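Local coordinates for protein elongation factor G (PDB 2DY1) that binds GTP and a magnesium ion and probably acts as a translational GTPase that drives the translocation step of protein synthesis on the ribosome, at residues E90-L95 against A376-P381. Sequence-based numbering, arbitrary orientation.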
ATOM      1  N   GLU A  90      -1.328  -3.934   4.300  1.00 10.91           N
ATOM      2  CA  GLU A  90      -1.036  -4.906   5.338  1.00  8.97           C
ATOM      3  C   GLU A  90       0.434  -4.949   5.709  1.00  9.69           C
ATOM      4  O   GLU A  90       0.777  -5.111   6.874  1.00 10.64           O
ATOM      5  CB  GLU A  90      -1.501  -6.288   4.874  1.00  9.20           C
ATOM      6  CG  GLU A  90      -3.004  -6.478   4.979  1.00 10.37           C
ATOM      7  CD  GLU A  90      -3.437  -6.740   6.411  1.00 12.26           C
ATOM      8  OE1 GLU A  90      -3.549  -5.780   7.205  1.00 15.21           O
ATOM      9  OE2 GLU A  90      -3.636  -7.918   6.756  1.00 11.84           O
ATOM     10  N   ILE A  91       1.302  -4.809   4.716  1.00  9.54           N
ATOM     11  CA  ILE A  91       2.728  -4.824   4.988  1.00  9.60           C
ATOM     12  C   ILE A  91       3.108  -3.653   5.888  1.00  9.42           C
ATOM     13  O   ILE A  91       3.799  -3.845   6.904  1.00 10.45           O
ATOM     14  CB  ILE A  91       3.548  -4.755   3.684  1.00  9.77           C
ATOM     15  CG1 ILE A  91       3.277  -6.016   2.850  1.00  9.48           C
ATOM     16  CG2 ILE A  91       5.067  -4.683   4.011  1.00 12.39           C
ATOM     17  CD1 ILE A  91       3.881  -5.982   1.433  1.00  9.86           C
ATOM     18  N   ARG A  92       2.679  -2.451   5.526  1.00 10.36           N
ATOM     19  CA  ARG A  92       3.050  -1.291   6.348  1.00  9.55           C
ATOM     20  C   ARG A  92       2.387  -1.355   7.715  1.00 10.35           C
ATOM     21  O   ARG A  92       2.993  -0.962   8.727  1.00 11.31           O
ATOM     22  CB  ARG A  92       2.749   0.008   5.594  1.00 10.35           C
ATOM     23  CG  ARG A  92       3.714   0.179   4.393  1.00 10.91           C
ATOM     24  CD  ARG A  92       3.622   1.522   3.734  1.00 11.48           C
ATOM     25  NE  ARG A  92       4.510   1.592   2.564  1.00 13.93           N
ATOM     26  CZ  ARG A  92       4.845   2.731   1.967  1.00 23.01           C
ATOM     27  NH1 ARG A  92       4.369   3.876   2.433  1.00 23.68           N
ATOM     28  NH2 ARG A  92       5.647   2.724   0.909  1.00 25.20           N
ATOM     29  N   GLY A  93       1.170  -1.883   7.758  1.00 10.10           N
ATOM     30  CA  GLY A  93       0.485  -2.033   9.035  1.00 11.24           C
ATOM     31  C   GLY A  93       1.232  -2.993   9.958  1.00 11.33           C
ATOM     32  O   GLY A  93       1.325  -2.756  11.163  1.00 11.40           O
ATOM     33  N   ALA A  94       1.759  -4.095   9.418  1.00  8.63           N
ATOM     34  CA  ALA A  94       2.494  -5.069  10.230  1.00  7.97           C
ATOM     35  C   ALA A  94       3.773  -4.443  10.773  1.00  9.48           C
ATOM     36  O   ALA A  94       4.116  -4.658  11.929  1.00  9.80           O
ATOM     37  CB  ALA A  94       2.827  -6.321   9.411  1.00 10.85           C
ATOM     38  N   LEU A  95       4.461  -3.660   9.946  1.00  9.48           N
ATOM     39  CA  LEU A  95       5.692  -3.022  10.398  1.00  8.21           C
ATOM     40  C   LEU A  95       5.372  -1.978  11.474  1.00 11.35           C
ATOM     41  O   LEU A  95       6.096  -1.861  12.467  1.00 12.40           O
ATOM     42  CB  LEU A  95       6.448  -2.413   9.199  1.00 10.24           C
ATOM     43  CG  LEU A  95       7.129  -3.495   8.334  1.00 12.56           C
ATOM     44  CD1 LEU A  95       7.490  -2.933   6.978  1.00 13.72           C
ATOM     45  CD2 LEU A  95       8.356  -4.061   9.061  1.00 13.06           C
ATOM     46  N   ALA A 376       3.041   4.601   9.582  1.00 15.33           N
ATOM     47  CA  ALA A 376       3.562   4.381   8.248  1.00 15.67           C
ATOM     48  C   ALA A 376       2.440   4.768   7.298  1.00 15.69           C
ATOM     49  O   ALA A 376       1.371   4.137   7.277  1.00 16.48           O
ATOM     50  CB  ALA A 376       3.956   2.914   8.047  1.00 19.61           C
ATOM     51  N   ARG A 377       2.683   5.829   6.534  1.00 13.79           N
ATOM     52  CA  ARG A 377       1.730   6.354   5.574  1.00 15.42           C
ATOM     53  C   ARG A 377       1.507   5.344   4.450  1.00 16.01           C
ATOM     54  O   ARG A 377       2.445   4.677   4.040  1.00 18.36           O
ATOM     55  CB  ARG A 377       2.299   7.645   4.977  1.00 18.41           C
ATOM     56  CG  ARG A 377       1.362   8.441   4.088  1.00 24.90           C
ATOM     57  CD  ARG A 377       2.140   9.551   3.384  1.00 22.60           C
ATOM     58  NE  ARG A 377       3.085   8.975   2.440  1.00 32.62           N
ATOM     59  CZ  ARG A 377       2.784   8.696   1.176  1.00 32.31           C
ATOM     60  NH1 ARG A 377       1.566   8.961   0.701  1.00 37.22           N
ATOM     61  NH2 ARG A 377       3.685   8.122   0.398  1.00 35.33           N
ATOM     62  N   LEU A 378       0.269   5.215   3.980  1.00 15.94           N
ATOM     63  CA  LEU A 378      -0.004   4.347   2.838  1.00 15.70           C
ATOM     64  C   LEU A 378      -0.044   5.222   1.579  1.00 15.91           C
ATOM     65  O   LEU A 378      -0.683   6.278   1.567  1.00 22.44           O
ATOM     66  CB  LEU A 378      -1.352   3.640   2.975  1.00 18.41           C
ATOM     67  CG  LEU A 378      -1.557   2.685   4.151  1.00 19.76           C
ATOM     68  CD1 LEU A 378      -2.854   1.940   3.930  1.00 17.84           C
ATOM     69  CD2 LEU A 378      -0.412   1.693   4.252  1.00 18.85           C
ATOM     70  N   PRO A 379       0.673   4.817   0.517  1.00 16.88           N
ATOM     71  CA  PRO A 379       0.673   5.584  -0.731  1.00 14.16           C
ATOM     72  C   PRO A 379      -0.743   5.465  -1.294  1.00 17.18           C
ATOM     73  O   PRO A 379      -1.390   4.452  -1.090  1.00 15.72           O
ATOM     74  CB  PRO A 379       1.676   4.832  -1.609  1.00 19.78           C
ATOM     75  CG  PRO A 379       2.525   4.049  -0.625  1.00 30.57           C
ATOM     76  CD  PRO A 379       1.529   3.626   0.418  1.00 17.38           C
ATOM     77  N   ASP A 380      -1.241   6.482  -1.985  1.00 16.47           N
ATOM     78  CA  ASP A 380      -2.597   6.368  -2.533  1.00 16.21           C
ATOM     79  C   ASP A 380      -2.653   5.263  -3.594  1.00 17.66           C
ATOM     80  O   ASP A 380      -1.687   5.056  -4.336  1.00 16.42           O
ATOM     81  CB  ASP A 380      -3.026   7.648  -3.247  1.00 18.89           C
ATOM     82  CG  ASP A 380      -3.393   8.771  -2.303  1.00 31.39           C
ATOM     83  OD1 ASP A 380      -3.960   8.493  -1.224  1.00 24.78           O
ATOM     84  OD2 ASP A 380      -3.131   9.941  -2.672  1.00 34.12           O
ATOM     85  N   PRO A 381      -3.789   4.550  -3.689  1.00 15.61           N
ATOM     86  CA  PRO A 381      -3.913   3.495  -4.707  1.00 16.38           C
ATOM     87  C   PRO A 381      -3.985   4.220  -6.056  1.00 19.93           C
ATOM     88  O   PRO A 381      -4.595   5.288  -6.157  1.00 20.19           O
ATOM     89  CB  PRO A 381      -5.220   2.805  -4.343  1.00 14.36           C
ATOM     90  CG  PRO A 381      -6.028   3.884  -3.635  1.00 14.40           C
ATOM     91  CD  PRO A 381      -4.986   4.630  -2.829  1.00 18.80           C
TER
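The guanidinium of Arg92 meets the ring of Pro379 on one face and the carbonyl oxygen of Arg377 at its edge. Pro379 CG stands 3.3 Å above the guanidinium plane, displaced from CZ toward the two terminal nitrogens, so the ring lies over the end that carries NH1 and NH2, away from NE. At the edge, Arg92 NH1 donates a hydrogen bond of 2.6 Å to Arg377 O. The oxygen lies only 11° out of the guanidinium plane, but the N-H...O angle of 146° makes the bond somewhat bent. Arg92 gets there by running extended from CG to NE, with CG beside the backbone N (chi1 -69°).

In the fold, helix 88-97 of the Ras-like P-loop GTPase domain here meets the loop that leads from strand 361-363 to strand 383-389, which belongs to domain III. A second link between the same two elements is the hydrogen bond from Ala376 N to Glu96 OE1.

Nearer the helix the contact is apolar: Arg92 CB lies 3.8 Å from Leu378 CD2 and 4.0 Å from Ala376 CB. The side chains of Arg92 and Leu378 run antiparallel past one another, which lays the leucine methyl CD2 alongside the base of the arginine. Arg124 NH2, also close to Arg92 NH1, adds like charge, and the carbonyl dipole of Arg377 may partly offset it.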